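PDB 6H20: probable glutamine-binding lipoprotein GlnH (GLNBP) from Mycobacterium tuberculosis, which binds aspartate, glutamate and asparagine as a solute-binding lipoprotein and probably links amino-acid sensing to control of protein kinase G. Local coordinates for residues E105-L110 with C126-L131; V79-E84 with I117-M122. All coordinates share one frame; numbering follows the deposited sequence.

Interaction 1 (E105-L110 with C126-L131); sequences ERVTAL and CERRKL. With ASN (asparagine), chain B.
Arg106, in the first turn of helix 106-111, and Arg128, on the short helix 126-129, bring their guanidinium groups together on the bound asparagine. The Arg106 chain bends at chi3 (-70°), turning the flat group so that its outer edge meets the ligand. Arg106 NH1 donates to the side-chain oxygen OD1 of the ligand at 2.8 Å, while Arg106 NH2 reaches the ligand's carboxylate atom O at 3.0 Å, lying in the guanidinium plane. Ala103 O accepts from NE of the same group.

Arg128 arrives with a chain extended from CG to NE, long enough to span from its helix to the same carboxylate. Its two terminal nitrogens take one oxygen each, NH1 bonding ligand OXT at 2.8 Å and NH2 bonding ligand O at 3.0 Å, both nearly straight at about 170°. Ligand O thus accepts from both arginines, which brings Arg106 NH2 within 3.3 Å of Arg128 NH2. The two planes are inclined by 68°, and Arg128 NH1 lies over a face of the Arg106 group. The two cations converge on one carboxylate, whose negative charge probably draws both in, and arginine suits both places because it can offer several N-H groups in fixed directions.

One residue on, Val107 makes the apolar part of the contact. Its CG1 meets Leu131 CD1 at 3.9 Å, the two side chains crossing at about a right angle, and Val132 of the following strand also touches Val107. Valine's short branches and leucine's longer reach let the two methyl groups meet directly. An arginine paired with the ligand α-carboxylate is characteristic of amino-acid-binding members of solute-binding protein family 3; here Arg106 adds a second, which also reads OD1.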
ATOM      1  N   GLU A 105       1.921  11.629   1.412  1.00 24.20           N
ATOM      2  CA  GLU A 105       1.694  12.183   2.746  1.00 23.88           C
ATOM      3  C   GLU A 105       1.693  11.142   3.858  1.00 24.23           C
ATOM      4  O   GLU A 105       1.475  11.503   5.019  1.00 26.10           O
ATOM      5  CB  GLU A 105       0.359  12.938   2.786  1.00 27.57           C
ATOM      6  CG  GLU A 105       0.296  14.159   1.876  1.00 27.94           C
ATOM      7  CD  GLU A 105      -1.119  14.685   1.641  1.00 30.64           C
ATOM      8  OE1 GLU A 105      -2.101  13.919   1.729  1.00 30.74           O
ATOM      9  OE2 GLU A 105      -1.252  15.891   1.340  1.00 36.49           O
ATOM     10  N   ARG A 106       1.901   9.861   3.543  1.00 20.54           N
ATOM     11  CA  ARG A 106       1.818   8.832   4.578  1.00 21.22           C
ATOM     12  C   ARG A 106       2.876   9.022   5.659  1.00 23.43           C
ATOM     13  O   ARG A 106       2.576   8.897   6.850  1.00 24.89           O
ATOM     14  CB  ARG A 106       1.968   7.447   3.948  1.00 19.05           C
ATOM     15  CG  ARG A 106       0.809   7.068   3.055  1.00 17.09           C
ATOM     16  CD  ARG A 106       1.085   5.732   2.323  1.00 18.35           C
ATOM     17  NE  ARG A 106       2.136   5.899   1.318  1.00 17.69           N
ATOM     18  CZ  ARG A 106       2.452   4.967   0.414  1.00 18.24           C
ATOM     19  NH1 ARG A 106       1.808   3.802   0.408  1.00 18.95           N
ATOM     20  NH2 ARG A 106       3.409   5.198  -0.481  1.00 18.90           N
ATOM     21  N   VAL A 107       4.119   9.316   5.269  1.00 22.19           N
ATOM     22  CA  VAL A 107       5.178   9.467   6.266  1.00 23.09           C
ATOM     23  C   VAL A 107       4.946  10.714   7.113  1.00 23.83           C
ATOM     24  O   VAL A 107       5.076  10.678   8.345  1.00 24.35           O
ATOM     25  CB  VAL A 107       6.566   9.466   5.600  1.00 25.98           C
ATOM     26  CG1 VAL A 107       7.626  10.028   6.555  1.00 27.32           C
ATOM     27  CG2 VAL A 107       6.932   8.059   5.159  1.00 25.17           C
ATOM     28  N   THR A 108       4.586  11.830   6.472  1.00 26.02           N
ATOM     29  CA  THR A 108       4.419  13.078   7.211  1.00 26.55           C
ATOM     30  C   THR A 108       3.296  12.981   8.234  1.00 25.26           C
ATOM     31  O   THR A 108       3.435  13.467   9.359  1.00 26.61           O
ATOM     32  CB  THR A 108       4.169  14.238   6.245  1.00 29.78           C
ATOM     33  OG1 THR A 108       5.317  14.409   5.411  1.00 40.71           O
ATOM     34  CG2 THR A 108       3.936  15.522   7.021  1.00 35.95           C
ATOM     35  N   ALA A 109       2.174  12.354   7.876  1.00 25.51           N
ATOM     36  CA  ALA A 109       1.082  12.248   8.839  1.00 26.97           C
ATOM     37  C   ALA A 109       1.501  11.458  10.064  1.00 28.27           C
ATOM     38  O   ALA A 109       1.069  11.765  11.178  1.00 26.60           O
ATOM     39  CB  ALA A 109      -0.143  11.618   8.185  1.00 25.76           C
ATOM     40  N   LEU A 110       2.343  10.441   9.880  1.00 24.40           N
ATOM     41  CA  LEU A 110       2.831   9.675  11.021  1.00 22.12           C
ATOM     42  C   LEU A 110       3.810  10.494  11.853  1.00 29.01           C
ATOM     43  O   LEU A 110       3.738  10.488  13.090  1.00 30.37           O
ATOM     44  CB  LEU A 110       3.455   8.375  10.518  1.00 21.45           C
ATOM     45  CG  LEU A 110       2.444   7.378   9.958  1.00 21.89           C
ATOM     46  CD1 LEU A 110       3.150   6.273   9.183  1.00 20.74           C
ATOM     47  CD2 LEU A 110       1.615   6.809  11.089  1.00 20.89           C
ATOM     48  N   CYS A 126      13.848   0.367   3.995  1.00 23.36           N
ATOM     49  CA  CYS A 126      14.852   0.871   4.925  1.00 25.02           C
ATOM     50  C   CYS A 126      14.816   2.390   5.014  1.00 25.32           C
ATOM     51  O   CYS A 126      14.934   2.957   6.109  1.00 26.56           O
ATOM     52  CB  CYS A 126      16.232   0.377   4.513  1.00 31.78           C
ATOM     53  SG  CYS A 126      16.442  -1.377   4.863  1.00 43.50           S
ATOM     54  N   GLU A 127      14.651   3.074   3.878  1.00 26.30           N
ATOM     55  CA  GLU A 127      14.574   4.530   3.918  1.00 27.63           C
ATOM     56  C   GLU A 127      13.375   4.996   4.735  1.00 25.14           C
ATOM     57  O   GLU A 127      13.484   5.937   5.531  1.00 27.01           O
ATOM     58  CB  GLU A 127      14.518   5.105   2.501  1.00 29.65           C
ATOM     59  CG  GLU A 127      15.874   5.218   1.826  1.00 39.11           C
ATOM     60  CD  GLU A 127      16.897   5.964   2.671  1.00 47.66           C
ATOM     61  OE1 GLU A 127      17.887   5.334   3.101  1.00 51.61           O
ATOM     62  OE2 GLU A 127      16.712   7.178   2.904  1.00 50.25           O
ATOM     63  N   ARG A 128      12.222   4.338   4.574  1.00 21.48           N
ATOM     64  CA  ARG A 128      11.060   4.742   5.360  1.00 19.14           C
ATOM     65  C   ARG A 128      11.242   4.416   6.833  1.00 22.02           C
ATOM     66  O   ARG A 128      10.738   5.142   7.695  1.00 23.63           O
ATOM     67  CB  ARG A 128       9.784   4.101   4.809  1.00 17.93           C
ATOM     68  CG  ARG A 128       9.354   4.702   3.489  1.00 18.01           C
ATOM     69  CD  ARG A 128       8.253   3.880   2.846  1.00 16.99           C
ATOM     70  NE  ARG A 128       7.861   4.491   1.575  1.00 17.34           N
ATOM     71  CZ  ARG A 128       6.925   3.994   0.773  1.00 15.54           C
ATOM     72  NH1 ARG A 128       6.279   2.885   1.119  1.00 17.14           N
ATOM     73  NH2 ARG A 128       6.618   4.619  -0.362  1.00 18.02           N
ATOM     74  N   ARG A 129      11.969   3.343   7.139  1.00 22.07           N
ATOM     75  CA  ARG A 129      12.193   2.972   8.530  1.00 21.68           C
ATOM     76  C   ARG A 129      13.077   3.961   9.277  1.00 28.17           C
ATOM     77  O   ARG A 129      13.099   3.932  10.515  1.00 28.92           O
ATOM     78  CB  ARG A 129      12.767   1.563   8.603  1.00 22.80           C
ATOM     79  CG  ARG A 129      11.682   0.517   8.709  1.00 23.39           C
ATOM     80  CD  ARG A 129      12.205  -0.763   9.333  1.00 27.04           C
ATOM     81  NE  ARG A 129      11.148  -1.698   9.720  1.00 28.65           N
ATOM     82  CZ  ARG A 129      10.423  -1.602  10.834  1.00 25.15           C
ATOM     83  NH1 ARG A 129      10.619  -0.596  11.678  1.00 27.06           N
ATOM     84  NH2 ARG A 129       9.502  -2.516  11.108  1.00 25.71           N
ATOM     85  N   LYS A 130      13.807   4.823   8.566  1.00 26.86           N
ATOM     86  CA  LYS A 130      14.522   5.910   9.230  1.00 26.68           C
ATOM     87  C   LYS A 130      13.562   6.949   9.793  1.00 30.76           C
ATOM     88  O   LYS A 130      13.947   7.726  10.679  1.00 33.38           O
ATOM     89  CB  LYS A 130      15.454   6.607   8.236  1.00 32.09           C
ATOM     90  CG  LYS A 130      16.614   5.762   7.733  1.00 34.73           C
ATOM     91  CD  LYS A 130      17.410   6.510   6.672  1.00 37.47           C
ATOM     92  CE  LYS A 130      18.519   5.644   6.109  1.00 41.02           C
ATOM     93  NZ  LYS A 130      19.858   6.274   6.234  1.00 44.93           N
ATOM     94  N   LEU A 131      12.327   6.985   9.293  1.00 24.33           N
ATOM     95  CA  LEU A 131      11.365   8.031   9.606  1.00 27.67           C
ATOM     96  C   LEU A 131      10.123   7.551  10.343  1.00 27.22           C
ATOM     97  O   LEU A 131       9.553   8.325  11.115  1.00 26.18           O
ATOM     98  CB  LEU A 131      10.919   8.742   8.318  1.00 29.31           C
ATOM     99  CG  LEU A 131      12.052   9.274   7.448  1.00 29.00           C
ATOM    100  CD1 LEU A 131      11.500   9.809   6.136  1.00 30.14           C
ATOM    101  CD2 LEU A 131      12.815  10.357   8.200  1.00 33.21           C
TER
HETATM  102  N   ASN B 401       3.236   0.090  -2.224  1.00 15.01           N
HETATM  103  CA  ASN B 401       3.835   1.201  -2.962  1.00 14.26           C
HETATM  104  C   ASN B 401       4.410   2.207  -1.980  1.00 15.65           C
HETATM  105  O   ASN B 401       4.761   3.335  -2.370  1.00 14.72           O
HETATM  106  CB  ASN B 401       2.807   1.865  -3.879  1.00 15.45           C
HETATM  107  CG  ASN B 401       1.722   2.585  -3.117  1.00 16.10           C
HETATM  108  OD1 ASN B 401       1.512   2.369  -1.927  1.00 17.19           O
HETATM  109  ND2 ASN B 401       1.046   3.480  -3.799  1.00 15.55           N
HETATM  110  OXT ASN B 401       4.517   1.873  -0.780  1.00 15.29           O

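Interaction 2 (V79-E84 with I117-M122); sequences VDIAGE and IVVKTM. With ASN (asparagine), chain B.
Thr121 O accepts the amino group of the bound asparagine, with ligand N at 2.7 Å, the shortest polar bond here. The same residue grips the other end of the ligand: Thr121 OG1 donates to ligand OD1 at 2.8 Å. With chi1 at 62° the hydroxyl sits between the backbone N and the carbonyl carbon, which turns it to the ligand side chain while the carbonyl meets the ammonium group. Asp78, through OD2, takes the N-H of Thr121, which probably steadies the loop.

Behind the pocket the chain packs on helix 77-90 through carbon atoms alone. Val119 is the wedge: with CG1 anti to the backbone N (chi1 -168°), its two methyls point at two different helix residues. CG1 rests on Ile81 CG2 at 4.0 Å, and CG2 meets Ala82 CB at 3.8 Å. Alanine suits the helix here, its single methyl allowing Val119 CA to come within 6.4 Å of Ala82 CA. Two residues earlier, Ile117 extends CD1 to the same methyl, Ala82 CB, at 4.4 Å, and Val55 of the neighbouring parallel strand touches both Ile117 and Ala82. Helix 77-90 and the 117-122 segment are thus joined by buried apolar contacts without directional bonds, whereas the hydroxyl and carbonyl of Thr121, which bear on specificity, point into the pocket and bond the ligand.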
ATOM      1  N   VAL A  79      -8.928  -1.122   4.533  1.00 14.71           N
ATOM      2  CA  VAL A  79      -9.948  -0.710   5.496  1.00 15.97           C
ATOM      3  C   VAL A  79     -10.242  -1.843   6.472  1.00 18.82           C
ATOM      4  O   VAL A  79     -10.351  -1.631   7.691  1.00 17.33           O
ATOM      5  CB  VAL A  79     -11.216  -0.274   4.739  1.00 16.89           C
ATOM      6  CG1 VAL A  79     -12.325   0.046   5.721  1.00 20.90           C
ATOM      7  CG2 VAL A  79     -10.898   0.916   3.856  1.00 19.04           C
ATOM      8  N   ASP A  80     -10.359  -3.064   5.951  1.00 14.94           N
ATOM      9  CA  ASP A  80     -10.692  -4.208   6.793  1.00 15.10           C
ATOM     10  C   ASP A  80      -9.543  -4.571   7.722  1.00 17.02           C
ATOM     11  O   ASP A  80      -9.783  -4.926   8.882  1.00 17.21           O
ATOM     12  CB  ASP A  80     -11.136  -5.386   5.924  1.00 16.39           C
ATOM     13  CG  ASP A  80     -12.533  -5.194   5.353  1.00 17.91           C
ATOM     14  OD1 ASP A  80     -13.275  -4.302   5.825  1.00 23.63           O
ATOM     15  OD2 ASP A  80     -12.886  -5.944   4.418  1.00 20.38           O
ATOM     16  N   ILE A  81      -8.296  -4.477   7.238  1.00 13.46           N
ATOM     17  CA  ILE A  81      -7.133  -4.687   8.109  1.00 13.91           C
ATOM     18  C   ILE A  81      -7.166  -3.700   9.268  1.00 13.42           C
ATOM     19  O   ILE A  81      -7.017  -4.077  10.441  1.00 15.35           O
ATOM     20  CB  ILE A  81      -5.819  -4.578   7.308  1.00 14.94           C
ATOM     21  CG1 ILE A  81      -5.664  -5.752   6.338  1.00 15.26           C
ATOM     22  CG2 ILE A  81      -4.636  -4.493   8.275  1.00 17.64           C
ATOM     23  CD1 ILE A  81      -5.408  -7.108   7.013  1.00 16.93           C
ATOM     24  N   ALA A  82      -7.401  -2.418   8.957  1.00 14.80           N
ATOM     25  CA  ALA A  82      -7.482  -1.400  10.005  1.00 14.90           C
ATOM     26  C   ALA A  82      -8.609  -1.706  10.973  1.00 15.15           C
ATOM     27  O   ALA A  82      -8.466  -1.510  12.186  1.00 16.90           O
ATOM     28  CB  ALA A  82      -7.670  -0.004   9.389  1.00 16.25           C
ATOM     29  N   GLY A  83      -9.734  -2.209  10.460  1.00 16.24           N
ATOM     30  CA  GLY A  83     -10.851  -2.533  11.326  1.00 16.15           C
ATOM     31  C   GLY A  83     -10.542  -3.651  12.302  1.00 16.94           C
ATOM     32  O   GLY A  83     -11.120  -3.697  13.389  1.00 18.86           O
ATOM     33  N   GLU A  84      -9.646  -4.570  11.925  1.00 14.80           N
ATOM     34  CA  GLU A  84      -9.256  -5.627  12.856  1.00 16.41           C
ATOM     35  C   GLU A  84      -8.418  -5.081  14.007  1.00 17.98           C
ATOM     36  O   GLU A  84      -8.545  -5.550  15.148  1.00 18.54           O
ATOM     37  CB  GLU A  84      -8.530  -6.748  12.115  1.00 16.19           C
ATOM     38  CG  GLU A  84      -9.416  -7.509  11.136  1.00 16.01           C
ATOM     39  CD  GLU A  84     -10.646  -8.103  11.785  1.00 20.56           C
ATOM     40  OE1 GLU A  84     -10.530  -8.606  12.930  1.00 22.21           O
ATOM     41  OE2 GLU A  84     -11.732  -8.060  11.164  1.00 25.66           O
ATOM     42  N   ILE A 117      -2.432   5.142  12.811  1.00 17.67           N
ATOM     43  CA  ILE A 117      -1.807   4.193  11.901  1.00 17.43           C
ATOM     44  C   ILE A 117      -2.119   4.607  10.472  1.00 17.75           C
ATOM     45  O   ILE A 117      -3.112   5.294  10.204  1.00 19.51           O
ATOM     46  CB  ILE A 117      -2.265   2.731  12.132  1.00 15.66           C
ATOM     47  CG1 ILE A 117      -3.764   2.566  11.852  1.00 15.39           C
ATOM     48  CG2 ILE A 117      -1.921   2.281  13.559  1.00 16.38           C
ATOM     49  CD1 ILE A 117      -4.268   1.127  12.015  1.00 16.59           C
ATOM     50  N   VAL A 118      -1.242   4.209   9.556  1.00 15.67           N
ATOM     51  CA  VAL A 118      -1.505   4.277   8.117  1.00 15.48           C
ATOM     52  C   VAL A 118      -1.670   2.844   7.639  1.00 16.13           C
ATOM     53  O   VAL A 118      -0.791   2.005   7.865  1.00 16.16           O
ATOM     54  CB  VAL A 118      -0.359   4.968   7.363  1.00 17.80           C
ATOM     55  CG1 VAL A 118      -0.501   4.769   5.850  1.00 17.80           C
ATOM     56  CG2 VAL A 118      -0.316   6.463   7.691  1.00 19.24           C
ATOM     57  N   VAL A 119      -2.801   2.548   7.018  1.00 15.68           N
ATOM     58  CA  VAL A 119      -3.015   1.269   6.339  1.00 14.27           C
ATOM     59  C   VAL A 119      -3.365   1.657   4.911  1.00 14.26           C
ATOM     60  O   VAL A 119      -4.528   1.929   4.583  1.00 15.67           O
ATOM     61  CB  VAL A 119      -4.107   0.408   6.980  1.00 15.70           C
ATOM     62  CG1 VAL A 119      -4.055  -1.015   6.411  1.00 15.07           C
ATOM     63  CG2 VAL A 119      -3.947   0.355   8.510  1.00 15.95           C
ATOM     64  N   LYS A 120      -2.334   1.776   4.076  1.00 14.18           N
ATOM     65  CA  LYS A 120      -2.505   2.276   2.715  1.00 14.65           C
ATOM     66  C   LYS A 120      -1.376   1.730   1.866  1.00 13.59           C
ATOM     67  O   LYS A 120      -0.427   2.453   1.533  1.00 16.11           O
ATOM     68  CB  LYS A 120      -2.520   3.810   2.695  1.00 18.93           C
ATOM     69  CG  LYS A 120      -3.005   4.354   1.344  1.00 21.27           C
ATOM     70  CD  LYS A 120      -2.514   5.770   1.101  1.00 22.62           C
ATOM     71  CE  LYS A 120      -2.979   6.331  -0.245  1.00 27.45           C
ATOM     72  NZ  LYS A 120      -2.945   5.361  -1.376  1.00 29.22           N
ATOM     73  N   THR A 121      -1.477   0.440   1.546  1.00 13.42           N
ATOM     74  CA  THR A 121      -0.524  -0.292   0.708  1.00 14.15           C
ATOM     75  C   THR A 121       0.929   0.133   0.949  1.00 13.64           C
ATOM     76  O   THR A 121       1.693   0.359   0.014  1.00 16.36           O
ATOM     77  CB  THR A 121      -0.901  -0.197  -0.789  1.00 14.43           C
ATOM     78  OG1 THR A 121      -0.871   1.172  -1.246  1.00 15.97           O
ATOM     79  CG2 THR A 121      -2.300  -0.770  -1.032  1.00 16.99           C
ATOM     80  N   MET A 122       1.331   0.247   2.212  1.00 14.43           N
ATOM     81  CA  MET A 122       2.560   0.979   2.511  1.00 14.80           C
ATOM     82  C   MET A 122       3.737   0.016   2.557  1.00 17.31           C
ATOM     83  O   MET A 122       3.928  -0.702   3.545  1.00 16.15           O
ATOM     84  CB  MET A 122       2.439   1.774   3.808  1.00 14.50           C
ATOM     85  CG  MET A 122       3.529   2.817   3.941  1.00 15.15           C
ATOM     86  SD  MET A 122       3.212   3.857   5.359  1.00 18.34           S
ATOM     87  CE  MET A 122       4.605   4.967   5.232  1.00 18.31           C
TER
HETATM   88  N   ASN B 401       3.236   0.090  -2.224  1.00 15.01           N
HETATM   89  CA  ASN B 401       3.835   1.201  -2.962  1.00 14.26           C
HETATM   90  C   ASN B 401       4.410   2.207  -1.980  1.00 15.65           C
HETATM   91  O   ASN B 401       4.761   3.335  -2.370  1.00 14.72           O
HETATM   92  CB  ASN B 401       2.807   1.865  -3.879  1.00 15.45           C
HETATM   93  CG  ASN B 401       1.722   2.585  -3.117  1.00 16.10           C
HETATM   94  OD1 ASN B 401       1.512   2.369  -1.927  1.00 17.19           O
HETATM   95  ND2 ASN B 401       1.046   3.480  -3.799  1.00 15.55           N
HETATM   96  OXT ASN B 401       4.517   1.873  -0.780  1.00 15.29           O

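How the interactions relate
Interactions 1 and 2 alternate along the chain and meet at one ligand, their centres about 16 Å apart. Strand 117-118, which interaction 2 packs against helix 77-90, touches helix 106-111 of interaction 1 with its other side: Leu110 CG lies 3.7 Å from Val118 CG2. Nearer the pocket, Arg106 NH1 probably bonds to Lys120 O at 2.8 Å, tying the first arginine to the loop of interaction 2. Recognition is shared: the arginines of 105-110 and 126-131 take the carboxylate, Thr121 of 117-122 takes the amino group, and ligand OD1 is held from both contacts. Asp209, Thr171 and Ser123 add further bonds to the asparagine.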